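PDB 4OVS: TRAP dicarboxylate transporter, DctP subunit from Sulfurospirillum deleyianum, which probably serves as the periplasmic solute-binding subunit of a TRAP transporter, binding succinate and probably delivering dicarboxylates to the membrane components for uptake. Local coordinates for residues Leu176-Lys181 against Tyr313-Lys318; Val98-Leu103 against Glu322-Lys327; Asn209-Phe214 against Ala280-Tyr285. All coordinates share one frame; numbering follows the deposited sequence.

Contact 1 of 3, residues Leu176-Lys181 against Tyr313-Lys318; sequences LEAQFK and YPQFYK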
loop_
_atom_site.group_PDB
_atom_site.type_symbol
_atom_site.label_atom_id
_atom_site.label_comp_id
_atom_site.label_asym_id
_atom_site.label_seq_id
_atom_site.Cartn_x
_atom_site.Cartn_y
_atom_site.Cartn_z
ATOM N N LEU A 176 -9.431 7.689 -4.548
ATOM C CA LEU A 176 -8.340 8.090 -5.450
ATOM C C LEU A 176 -8.819 8.619 -6.787
ATOM O O LEU A 176 -8.181 9.504 -7.347
ATOM C CB LEU A 176 -7.404 6.937 -5.703
ATOM C CG LEU A 176 -6.801 6.333 -4.446
ATOM C CD1 LEU A 176 -5.943 5.166 -4.847
ATOM C CD2 LEU A 176 -6.003 7.337 -3.612
ATOM N N GLU A 177 -9.913 8.098 -7.338
ATOM C CA GLU A 177 -10.328 8.634 -8.631
ATOM C C GLU A 177 -10.940 10.012 -8.437
ATOM O O GLU A 177 -10.776 10.895 -9.269
ATOM C CB GLU A 177 -11.212 7.676 -9.469
ATOM C CG GLU A 177 -12.403 7.067 -8.832
ATOM C CD GLU A 177 -13.085 6.053 -9.756
ATOM O OE1 GLU A 177 -13.077 4.839 -9.444
ATOM O OE2 GLU A 177 -13.629 6.478 -10.803
ATOM N N ALA A 178 -11.620 10.200 -7.322
ATOM C CA ALA A 178 -12.117 11.515 -6.947
ATOM C C ALA A 178 -10.952 12.498 -6.730
ATOM O O ALA A 178 -11.015 13.656 -7.126
ATOM C CB ALA A 178 -12.964 11.393 -5.692
ATOM N N GLN A 179 -9.889 12.033 -6.094
ATOM C CA GLN A 179 -8.770 12.894 -5.751
ATOM C C GLN A 179 -8.131 13.516 -6.988
ATOM O O GLN A 179 -7.764 14.672 -6.975
ATOM C CB GLN A 179 -7.731 12.099 -4.934
ATOM C CG GLN A 179 -6.306 12.563 -5.028
ATOM C CD GLN A 179 -5.335 11.634 -4.287
ATOM O OE1 GLN A 179 -5.361 11.541 -3.067
ATOM N NE2 GLN A 179 -4.474 10.951 -5.038
ATOM N N PHE A 180 -8.000 12.748 -8.056
ATOM C CA PHE A 180 -7.322 13.235 -9.247
ATOM C C PHE A 180 -8.273 14.001 -10.140
ATOM O O PHE A 180 -7.869 14.920 -10.874
ATOM C CB PHE A 180 -6.741 12.069 -10.006
ATOM C CG PHE A 180 -5.410 11.641 -9.507
ATOM C CD1 PHE A 180 -4.283 12.355 -9.844
ATOM C CD2 PHE A 180 -5.283 10.513 -8.725
ATOM C CE1 PHE A 180 -3.056 11.970 -9.404
ATOM C CE2 PHE A 180 -4.040 10.115 -8.262
ATOM C CZ PHE A 180 -2.926 10.845 -8.607
ATOM N N LYS A 181 -9.533 13.613 -10.093
ATOM C CA LYS A 181 -10.561 14.361 -10.789
ATOM C C LYS A 181 -10.621 15.763 -10.205
ATOM O O LYS A 181 -10.885 16.721 -10.911
ATOM C CB LYS A 181 -11.913 13.659 -10.674
ATOM C CG LYS A 181 -12.180 12.596 -11.747
ATOM C CD LYS A 181 -13.243 11.586 -11.288
ATOM C CE LYS A 181 -13.969 10.907 -12.429
ATOM N NZ LYS A 181 -13.054 10.242 -13.371
ATOM N N TYR A 313 -13.728 15.301 0.475
ATOM C CA TYR A 313 -14.148 14.501 1.642
ATOM C C TYR A 313 -15.681 14.330 1.711
ATOM O O TYR A 313 -16.181 13.232 1.982
ATOM C CB TYR A 313 -13.648 15.112 2.962
ATOM C CG TYR A 313 -12.194 14.855 3.363
ATOM C CD1 TYR A 313 -11.195 14.660 2.423
ATOM C CD2 TYR A 313 -11.831 14.852 4.704
ATOM C CE1 TYR A 313 -9.856 14.448 2.817
ATOM C CE2 TYR A 313 -10.519 14.645 5.097
ATOM C CZ TYR A 313 -9.532 14.452 4.154
ATOM O OH TYR A 313 -8.232 14.236 4.594
ATOM N N PRO A 314 -16.436 15.417 1.497
ATOM C CA PRO A 314 -17.883 15.271 1.696
ATOM C C PRO A 314 -18.560 14.277 0.758
ATOM O O PRO A 314 -19.553 13.665 1.123
ATOM C CB PRO A 314 -18.403 16.685 1.465
ATOM C CG PRO A 314 -17.291 17.547 1.952
ATOM C CD PRO A 314 -16.023 16.831 1.540
ATOM N N GLN A 315 -18.033 14.115 -0.439
ATOM C CA GLN A 315 -18.530 13.100 -1.363
ATOM C C GLN A 315 -18.576 11.720 -0.694
ATOM O O GLN A 315 -19.299 10.835 -1.149
ATOM C CB GLN A 315 -17.603 13.002 -2.586
ATOM C CG GLN A 315 -17.265 14.332 -3.258
ATOM C CD GLN A 315 -16.443 14.127 -4.508
ATOM O OE1 GLN A 315 -16.439 13.036 -5.090
ATOM N NE2 GLN A 315 -15.723 15.156 -4.916
ATOM N N PHE A 316 -17.797 11.540 0.378
ATOM C CA PHE A 316 -17.594 10.225 0.969
ATOM C C PHE A 316 -18.141 10.053 2.404
ATOM O O PHE A 316 -17.929 9.005 3.028
ATOM C CB PHE A 316 -16.097 9.883 0.926
ATOM C CG PHE A 316 -15.557 9.798 -0.454
ATOM C CD1 PHE A 316 -15.680 8.635 -1.176
ATOM C CD2 PHE A 316 -14.974 10.899 -1.056
ATOM C CE1 PHE A 316 -15.199 8.558 -2.482
ATOM C CE2 PHE A 316 -14.486 10.831 -2.358
ATOM C CZ PHE A 316 -14.595 9.660 -3.068
ATOM N N TYR A 317 -18.824 11.067 2.925
ATOM C CA TYR A 317 -19.507 10.949 4.221
ATOM C C TYR A 317 -20.519 9.803 4.218
ATOM O O TYR A 317 -20.729 9.131 5.232
ATOM C CB TYR A 317 -20.248 12.247 4.557
ATOM C CG TYR A 317 -19.353 13.415 4.924
ATOM C CD1 TYR A 317 -17.966 13.286 4.951
ATOM C CD2 TYR A 317 -19.899 14.656 5.238
ATOM C CE1 TYR A 317 -17.164 14.363 5.293
ATOM C CE2 TYR A 317 -19.114 15.717 5.585
ATOM C CZ TYR A 317 -17.751 15.572 5.616
ATOM O OH TYR A 317 -16.975 16.649 5.960
ATOM N N LYS A 318 -21.155 9.579 3.076
ATOM C CA LYS A 318 -22.180 8.564 2.995
ATOM C C LYS A 318 -21.603 7.154 3.077
ATOM O O LYS A 318 -22.099 6.326 3.841
ATOM C CB LYS A 318 -22.983 8.748 1.714
ATOM C CG LYS A 318 -24.038 7.701 1.470
ATOM C CD LYS A 318 -24.648 7.912 0.096
ATOM C CE LYS A 318 -25.553 9.132 0.064
ATOM N NZ LYS A 318 -26.803 8.864 0.807
#
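A178 on helix 174-181 meets Q315 and F316 of the 3-10 turn leading into helix 317-330, a small meeting of two elements far apart in sequence. Y313, first of its segment, faces other partners: its hydroxyl hydrogen-bonds the backbone O of P107, and its side chain rests on helix 317-330. P314 follows, its CA lying 3.7 Å above the centre of the Y317 ring, a proline-aromatic packing local to the turn. Q315 then reaches out with an extended chain, its CG beside the backbone N (chi1 -50°), and brings OE1 to 3.9 Å from A178 CB; this is a grazing touch at an exposed border, where a flexible polar residue can also meet water. F316, buried, makes the closer approach. Its ring presents an edge, and A178 CB sits near the ring plane, 3.5 Å from F316 CZ and 3.7 Å from F316 CE2. The methyl of alanine suits the helix surface here because it lets the aromatic edge come close to the backbone. The absence of charge or polar pairing across the two segments is consistent with a contact held mainly by dispersion, with little directional preference.

Contact 2 of 3, residues Val98-Leu103 against Glu322-Lys327; sequences VPEMQL and EDLIKK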
loop_
_atom_site.group_PDB
_atom_site.type_symbol
_atom_site.label_atom_id
_atom_site.label_comp_id
_atom_site.label_asym_id
_atom_site.label_seq_id
_atom_site.Cartn_x
_atom_site.Cartn_y
_atom_site.Cartn_z
ATOM N N VAL A 98 -15.075 -3.639 1.516
ATOM C CA VAL A 98 -15.293 -2.767 2.673
ATOM C C VAL A 98 -15.070 -1.312 2.313
ATOM O O VAL A 98 -13.955 -0.783 2.484
ATOM C CB VAL A 98 -14.351 -3.091 3.830
ATOM C CG1 VAL A 98 -14.593 -2.124 4.989
ATOM C CG2 VAL A 98 -14.528 -4.539 4.286
ATOM N N PRO A 99 -16.119 -0.659 1.799
ATOM C CA PRO A 99 -16.051 0.739 1.374
ATOM C C PRO A 99 -15.355 1.647 2.364
ATOM O O PRO A 99 -14.604 2.548 1.947
ATOM C CB PRO A 99 -17.514 1.125 1.215
ATOM C CG PRO A 99 -18.187 -0.146 0.804
ATOM C CD PRO A 99 -17.395 -1.284 1.421
ATOM N N GLU A 100 -15.548 1.399 3.654
ATOM C CA GLU A 100 -15.020 2.292 4.685
ATOM C C GLU A 100 -13.490 2.316 4.723
ATOM O O GLU A 100 -12.892 3.257 5.242
ATOM C CB GLU A 100 -15.574 1.927 6.083
ATOM C CG GLU A 100 -17.075 2.093 6.231
ATOM C CD GLU A 100 -17.846 0.857 5.804
ATOM O OE1 GLU A 100 -18.971 0.620 6.309
ATOM O OE2 GLU A 100 -17.326 0.117 4.950
HETATM N N MSE A 101 -12.857 1.276 4.199
HETATM C CA MSE A 101 -11.400 1.250 4.189
HETATM C C MSE A 101 -10.870 2.429 3.369
HETATM O O MSE A 101 -9.694 2.779 3.457
HETATM C CB MSE A 101 -10.884 -0.055 3.618
HETATM C CG MSE A 101 -9.395 -0.274 3.847
HETATM SE SE MSE A 101 -8.952 -0.780 5.675
HETATM C CE MSE A 101 -9.803 -2.514 5.630
ATOM N N GLN A 102 -11.735 3.063 2.577
ATOM C CA GLN A 102 -11.307 4.249 1.825
ATOM C C GLN A 102 -10.909 5.394 2.738
ATOM O O GLN A 102 -10.281 6.364 2.300
ATOM C CB GLN A 102 -12.390 4.712 0.859
ATOM C CG GLN A 102 -12.549 3.804 -0.289
ATOM C CD GLN A 102 -13.636 4.269 -1.214
ATOM O OE1 GLN A 102 -13.365 4.760 -2.314
ATOM N NE2 GLN A 102 -14.886 4.117 -0.778
ATOM N N LEU A 103 -11.286 5.309 4.006
ATOM C CA LEU A 103 -10.843 6.286 4.988
ATOM C C LEU A 103 -9.314 6.538 4.919
ATOM O O LEU A 103 -8.876 7.662 4.906
ATOM C CB LEU A 103 -11.222 5.808 6.382
ATOM C CG LEU A 103 -10.682 6.543 7.599
ATOM C CD1 LEU A 103 -11.287 7.926 7.764
ATOM C CD2 LEU A 103 -11.010 5.676 8.776
ATOM N N GLU A 322 -19.089 10.174 8.079
ATOM C CA GLU A 322 -18.556 11.451 8.502
ATOM C C GLU A 322 -17.889 11.305 9.848
ATOM O O GLU A 322 -16.767 11.748 10.029
ATOM C CB GLU A 322 -19.623 12.512 8.593
ATOM C CG GLU A 322 -19.088 13.796 9.194
ATOM C CD GLU A 322 -20.043 14.970 9.043
ATOM O OE1 GLU A 322 -21.239 14.740 8.778
ATOM O OE2 GLU A 322 -19.595 16.129 9.183
ATOM N N ASP A 323 -18.564 10.670 10.797
ATOM C CA ASP A 323 -18.039 10.633 12.148
ATOM C C ASP A 323 -16.793 9.753 12.220
ATOM O O ASP A 323 -15.986 9.877 13.138
ATOM C CB ASP A 323 -19.124 10.196 13.140
ATOM C CG ASP A 323 -20.185 11.286 13.358
ATOM O OD1 ASP A 323 -19.818 12.496 13.427
ATOM O OD2 ASP A 323 -21.387 10.936 13.437
ATOM N N LEU A 324 -16.614 8.881 11.237
ATOM C CA LEU A 324 -15.430 8.034 11.216
ATOM C C LEU A 324 -14.260 8.922 10.797
ATOM O O LEU A 324 -13.208 8.909 11.430
ATOM C CB LEU A 324 -15.644 6.842 10.287
ATOM C CG LEU A 324 -14.578 5.750 10.159
ATOM C CD1 LEU A 324 -13.996 5.353 11.501
ATOM C CD2 LEU A 324 -15.180 4.521 9.484
ATOM N N ILE A 325 -14.462 9.735 9.765
ATOM C CA ILE A 325 -13.406 10.650 9.287
ATOM C C ILE A 325 -13.017 11.614 10.417
ATOM O O ILE A 325 -11.860 11.955 10.580
ATOM C CB ILE A 325 -13.889 11.504 8.083
ATOM C CG1 ILE A 325 -14.064 10.655 6.825
ATOM C CG2 ILE A 325 -12.894 12.593 7.769
ATOM C CD1 ILE A 325 -14.833 11.364 5.723
ATOM N N LYS A 326 -14.002 12.039 11.208
ATOM C CA LYS A 326 -13.757 12.994 12.294
ATOM C C LYS A 326 -12.996 12.367 13.453
ATOM O O LYS A 326 -12.133 13.005 14.052
ATOM C CB LYS A 326 -15.074 13.631 12.787
ATOM C CG LYS A 326 -15.536 14.805 11.921
ATOM C CD LYS A 326 -16.827 15.459 12.413
ATOM C CE LYS A 326 -17.487 16.283 11.293
ATOM N NZ LYS A 326 -16.532 17.182 10.532
ATOM N N LYS A 327 -13.310 11.117 13.762
ATOM C CA LYS A 327 -12.548 10.370 14.750
ATOM C C LYS A 327 -11.073 10.346 14.388
ATOM O O LYS A 327 -10.221 10.562 15.241
ATOM C CB LYS A 327 -13.044 8.935 14.822
ATOM C CG LYS A 327 -13.422 8.487 16.225
ATOM C CD LYS A 327 -13.847 7.023 16.269
ATOM C CE LYS A 327 -15.179 6.817 15.589
ATOM N NZ LYS A 327 -16.150 6.098 16.493
#
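The backbones come closest at L103 and I325, whose CA atoms lie 6.6 Å apart, where the loop after strand 86-87, with a 3-10 turn at 99-101, packs on helix 317-330 near the C-terminus of a chain whose family is consistent with the type II periplasmic-binding-protein fold. L103 fills the interface by spreading its branch. With its CG anti to the backbone N (chi1 171°), the side chain points at the helix and divides its methyls between two residues. Leucine's two branches suit a place facing two apolar neighbours, L324 and I325. L324 crosses L103 at a slant, and its CG lies 3.8 Å from L103 CD2; I325 runs past L103 in the opposite direction. E100 lends its aliphatic CB, 4.3 Å from L324 CD2, and turns its carboxylate away to a salt bridge with K131 on helix 123-134, keeping the charge out of the apolar patch. V124 of the same helix also touches L103, and L106 touches I325, so that further apolar side chains surround the pair. The other methyl of the leucine, L103 CD1, comes down beside the helix backbone, 3.8 Å from I325 CA and 4.0 Å from I325 CG1.

Contact 3 of 3, residues Asn209-Phe214 against Ala280-Tyr285; sequences NPLSNF and AKISEY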
loop_
_atom_site.group_PDB
_atom_site.type_symbol
_atom_site.label_atom_id
_atom_site.label_comp_id
_atom_site.label_asym_id
_atom_site.label_seq_id
_atom_site.Cartn_x
_atom_site.Cartn_y
_atom_site.Cartn_z
ATOM N N ASN A 209 3.135 6.982 -5.765
ATOM C CA ASN A 209 3.759 5.847 -5.103
ATOM C C ASN A 209 4.530 6.251 -3.871
ATOM O O ASN A 209 5.034 7.364 -3.784
ATOM C CB ASN A 209 4.752 5.144 -6.009
ATOM C CG ASN A 209 4.105 4.567 -7.245
ATOM O OD1 ASN A 209 4.061 5.217 -8.278
ATOM N ND2 ASN A 209 3.545 3.395 -7.125
ATOM N N PRO A 210 4.644 5.323 -2.916
ATOM C CA PRO A 210 5.627 5.497 -1.876
ATOM C C PRO A 210 7.015 5.271 -2.490
ATOM O O PRO A 210 7.090 4.659 -3.534
ATOM C CB PRO A 210 5.253 4.422 -0.870
ATOM C CG PRO A 210 4.552 3.409 -1.648
ATOM C CD PRO A 210 3.876 4.079 -2.757
ATOM N N LEU A 211 8.067 5.810 -1.889
ATOM C CA LEU A 211 9.422 5.754 -2.473
ATOM C C LEU A 211 9.891 4.324 -2.622
ATOM O O LEU A 211 10.664 3.997 -3.535
ATOM C CB LEU A 211 10.432 6.563 -1.632
ATOM C CG LEU A 211 10.206 8.065 -1.623
ATOM C CD1 LEU A 211 11.377 8.783 -0.932
ATOM C CD2 LEU A 211 10.027 8.590 -3.048
ATOM N N SER A 212 9.385 3.459 -1.754
ATOM C CA SER A 212 9.744 2.049 -1.747
ATOM C C SER A 212 9.404 1.388 -3.097
ATOM O O SER A 212 10.245 0.798 -3.765
ATOM C CB SER A 212 8.953 1.365 -0.603
ATOM O OG SER A 212 7.516 1.474 -0.822
ATOM N N ASN A 213 8.159 1.513 -3.517
ATOM C CA ASN A 213 7.742 0.963 -4.801
ATOM C C ASN A 213 8.324 1.726 -6.008
ATOM O O ASN A 213 8.659 1.123 -7.029
ATOM C CB ASN A 213 6.229 0.946 -4.888
ATOM C CG ASN A 213 5.606 -0.096 -3.989
ATOM O OD1 ASN A 213 6.248 -1.067 -3.565
ATOM N ND2 ASN A 213 4.332 0.074 -3.721
ATOM N N PHE A 214 8.440 3.037 -5.880
ATOM C CA PHE A 214 8.950 3.884 -6.947
ATOM C C PHE A 214 10.322 3.407 -7.415
ATOM O O PHE A 214 10.554 3.309 -8.599
ATOM C CB PHE A 214 9.009 5.340 -6.489
ATOM C CG PHE A 214 9.286 6.321 -7.580
ATOM C CD1 PHE A 214 8.312 6.652 -8.496
ATOM C CD2 PHE A 214 10.519 6.948 -7.655
ATOM C CE1 PHE A 214 8.570 7.567 -9.524
ATOM C CE2 PHE A 214 10.798 7.865 -8.684
ATOM C CZ PHE A 214 9.823 8.181 -9.608
ATOM N N ALA A 280 17.904 8.524 -0.996
ATOM C CA ALA A 280 19.304 8.531 -1.414
ATOM C C ALA A 280 19.493 7.797 -2.755
ATOM O O ALA A 280 20.225 8.245 -3.627
ATOM C CB ALA A 280 20.159 7.903 -0.355
ATOM N N LYS A 281 18.853 6.654 -2.923
ATOM C CA LYS A 281 19.046 5.890 -4.163
ATOM C C LYS A 281 18.422 6.587 -5.372
ATOM O O LYS A 281 18.998 6.628 -6.480
ATOM C CB LYS A 281 18.489 4.474 -4.004
ATOM C CG LYS A 281 19.327 3.541 -3.138
ATOM C CD LYS A 281 18.510 2.283 -2.797
ATOM C CE LYS A 281 19.247 1.253 -1.905
ATOM N NZ LYS A 281 20.615 0.991 -2.419
ATOM N N ILE A 282 17.233 7.142 -5.185
ATOM C CA ILE A 282 16.593 7.884 -6.261
ATOM C C ILE A 282 17.417 9.131 -6.637
ATOM O O ILE A 282 17.572 9.464 -7.821
ATOM C CB ILE A 282 15.156 8.189 -5.860
ATOM C CG1 ILE A 282 14.426 6.878 -5.715
ATOM C CG2 ILE A 282 14.436 9.120 -6.852
ATOM C CD1 ILE A 282 13.252 6.985 -4.904
ATOM N N SER A 283 17.980 9.798 -5.632
ATOM C CA SER A 283 18.786 10.996 -5.841
ATOM C C SER A 283 20.064 10.706 -6.600
ATOM O O SER A 283 20.434 11.461 -7.497
ATOM C CB SER A 283 19.109 11.632 -4.486
ATOM O OG SER A 283 17.935 12.177 -3.912
ATOM N N GLU A 284 20.722 9.604 -6.260
ATOM C CA GLU A 284 21.924 9.223 -6.963
ATOM C C GLU A 284 21.592 8.874 -8.427
ATOM O O GLU A 284 22.316 9.256 -9.362
ATOM C CB GLU A 284 22.597 8.045 -6.270
ATOM C CG GLU A 284 23.931 7.682 -6.909
ATOM C CD GLU A 284 25.161 8.284 -6.185
ATOM O OE1 GLU A 284 25.191 9.529 -5.997
ATOM O OE2 GLU A 284 26.116 7.523 -5.846
ATOM N N TYR A 285 20.479 8.185 -8.628
ATOM C CA TYR A 285 20.033 7.838 -9.968
ATOM C C TYR A 285 19.780 9.111 -10.810
ATOM O O TYR A 285 20.119 9.182 -12.005
ATOM C CB TYR A 285 18.774 6.968 -9.914
ATOM C CG TYR A 285 18.107 6.958 -11.243
ATOM C CD1 TYR A 285 18.560 6.138 -12.262
ATOM C CD2 TYR A 285 17.072 7.827 -11.512
ATOM C CE1 TYR A 285 17.965 6.152 -13.546
ATOM C CE2 TYR A 285 16.484 7.860 -12.754
ATOM C CZ TYR A 285 16.946 7.050 -13.770
ATOM O OH TYR A 285 16.327 7.112 -14.998
#
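I282 brings its CD1 against L211 and F214 together: CD1 lies 3.9 Å from F214 CD2 and 4.1 Å from L211 CD2. The methyl arrives at the edge of the F214 ring, near its plane, and the two side chains cross at about a right angle, whereas L211 meets the isoleucine more aslant. With CG1 anti to the carbonyl carbon and CD1 nearly trans beyond it (chi2 159°), the I282 side chain holds CD1 at its far end, where the contact is made. Branched and aromatic apolar residues suit the site, since all three are buried. I282 sits on helix 253-289, the very long helix characteristic of TRAP solute-binding proteins, and the shorter helix 211-216 packs against it. Further residues of the long helix, M278 and L279, also touch L211, and Y215 adds to the packing of I282. P210 takes the N-cap position of the short helix, and its carbonyl receives the amide of F214 (N to O 3.2 Å). Just upstream, N209 ends strand 206-209, with backbone bonds to H149 of strand 137-152, which L211 also touches. Between L211 and F214 in sequence, N213 belongs to the succinate site: its ND2 hydrogen-bonds a bound succinate, about 10 Å from the F214 side chain.

Contacts 1 and 2 share helix 317-330 and lie on the same side of the chain's centre, their own centres about 12 Å apart; they touch where Y313 and Y317 pack on I325 and where Y317 meets E322. Contact 3 has its centre about 28 Å from that of contact 1 and lies across the chain's centre from contact 2, yet along the chain it is nested inside the loops closed by both. All three are mainly apolar. Contact 3 joins two helices through buried residues, in a segment that also carries N213 of the succinate site, whereas contacts 1 and 2 are partly buried and lie away from it: Q315 touches at an exposed edge, while E100 contributes only its CB.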